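Side-chain contact in GGDEF family protein (Vibrio cholerae, PDB 5GZS), which is a diguanylate cyclase, probably making cyclic di-GMP, whose periplasmic portion binds arginine in a domain like those of solute-binding proteins: residues V169-K172 and G173-S176. Sequence-based numbering, arbitrary orientation.
Sequences VTPK and GKHS
The His175 imidazole meets Thr170 at its edge: the methyl CG2 lies in the ring plane, 3.5 Å from His175 CD2. Phe54 adds a nearly parallel ring and Tyr6 an edge-to-face one, while His175 NE2 is hydrogen-bonded to Asp53 OD1. Between the two contact residues the chain reverses through a type II beta turn, Pro171 to Lys174, leading from strand 166-170 to helix 176-186 in a domain of the family 3 solute-binding type. Thr170 sends CG2 anti to its backbone N (OG1 at chi1 -42°), and this methyl also lies 3.6 Å from His175 CB, the two side chains crossing at roughly a right angle. The turn is closed by Lys174 N donating to Pro171 O at 3.1 Å; the bond is bent, 143° at the hydrogen, and the donor stands 33° off the carbonyl plane. Gly173 takes the third position with a positive phi, which favours glycine. His175 occupies the N-cap position of the following helix. The Thr170 side chain is about 14 Å from the bound arginine, and no residue of the turn belongs to its pocket. The Lys174 aliphatic chain runs obliquely past the proline ring, with Lys174 CG 3.5 Å from Pro171 CB.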
loop_
_atom_site.group_PDB
_atom_site.type_symbol
_atom_site.label_atom_id
_atom_site.label_comp_id
_atom_site.label_asym_id
_atom_site.label_seq_id
_atom_site.Cartn_x
_atom_site.Cartn_y
_atom_site.Cartn_z
ATOM N N VAL A 169 -15.546 -10.222 31.182
ATOM C CA VAL A 169 -14.672 -9.942 32.313
ATOM C C VAL A 169 -15.430 -9.943 33.653
ATOM O O VAL A 169 -16.665 -9.873 33.668
ATOM C CB VAL A 169 -13.959 -8.616 32.104
ATOM C CG1 VAL A 169 -14.956 -7.427 32.043
ATOM C CG2 VAL A 169 -12.860 -8.469 33.129
ATOM N N THR A 170 -14.684 -10.025 34.761
ATOM C CA THR A 170 -15.245 -10.326 36.086
ATOM C C THR A 170 -14.425 -9.701 37.189
ATOM O O THR A 170 -13.210 -9.571 37.024
ATOM C CB THR A 170 -15.283 -11.856 36.353
ATOM O OG1 THR A 170 -15.709 -12.546 35.169
ATOM C CG2 THR A 170 -16.218 -12.199 37.508
ATOM N N PRO A 171 -15.067 -9.315 38.316
ATOM C CA PRO A 171 -14.263 -8.873 39.455
ATOM C C PRO A 171 -13.206 -9.912 39.779
ATOM O O PRO A 171 -13.501 -11.110 39.692
ATOM C CB PRO A 171 -15.292 -8.733 40.574
ATOM C CG PRO A 171 -16.512 -8.313 39.878
ATOM C CD PRO A 171 -16.498 -9.042 38.543
ATOM N N LYS A 172 -11.995 -9.447 40.098
ATOM C CA LYS A 172 -10.829 -10.309 40.153
ATOM C C LYS A 172 -11.013 -11.388 41.201
ATOM O O LYS A 172 -11.452 -11.112 42.317
ATOM C CB LYS A 172 -9.575 -9.484 40.436
ATOM C CG LYS A 172 -8.540 -10.171 41.302
ATOM C CD LYS A 172 -7.258 -9.331 41.354
ATOM C CE LYS A 172 -6.617 -9.357 42.748
ATOM N NZ LYS A 172 -5.743 -8.173 42.984
ATOM N N GLY A 173 -10.713 -12.626 40.819
ATOM C CA GLY A 173 -10.780 -13.757 41.729
ATOM C C GLY A 173 -12.168 -14.086 42.239
ATOM O O GLY A 173 -12.309 -14.836 43.200
ATOM N N LYS A 174 -13.180 -13.534 41.574
ATOM C CA LYS A 174 -14.569 -13.686 41.990
ATOM C C LYS A 174 -15.268 -14.899 41.380
ATOM O O LYS A 174 -15.237 -15.990 41.951
ATOM C CB LYS A 174 -15.361 -12.414 41.669
ATOM C CG LYS A 174 -15.401 -11.405 42.804
ATOM C CD LYS A 174 -16.814 -10.903 43.047
ATOM C CE LYS A 174 -16.930 -10.210 44.396
ATOM N NZ LYS A 174 -17.820 -9.017 44.332
ATOM N N HIS A 175 -15.910 -14.708 40.229
ATOM C CA HIS A 175 -16.756 -15.763 39.652
ATOM C C HIS A 175 -15.983 -16.803 38.843
ATOM O O HIS A 175 -16.478 -17.302 37.821
ATOM C CB HIS A 175 -17.845 -15.149 38.766
ATOM C CG HIS A 175 -18.812 -14.290 39.517
ATOM N ND1 HIS A 175 -19.682 -14.796 40.459
ATOM C CD2 HIS A 175 -19.053 -12.960 39.456
ATOM C CE1 HIS A 175 -20.410 -13.811 40.954
ATOM N NE2 HIS A 175 -20.048 -12.687 40.366
ATOM N N SER A 176 -14.784 -17.130 39.317
ATOM C CA SER A 176 -13.842 -18.003 38.616
ATOM C C SER A 176 -14.442 -19.235 37.935
ATOM O O SER A 176 -14.187 -19.479 36.755
ATOM C CB SER A 176 -12.746 -18.459 39.583
ATOM O OG SER A 176 -11.699 -17.508 39.615
#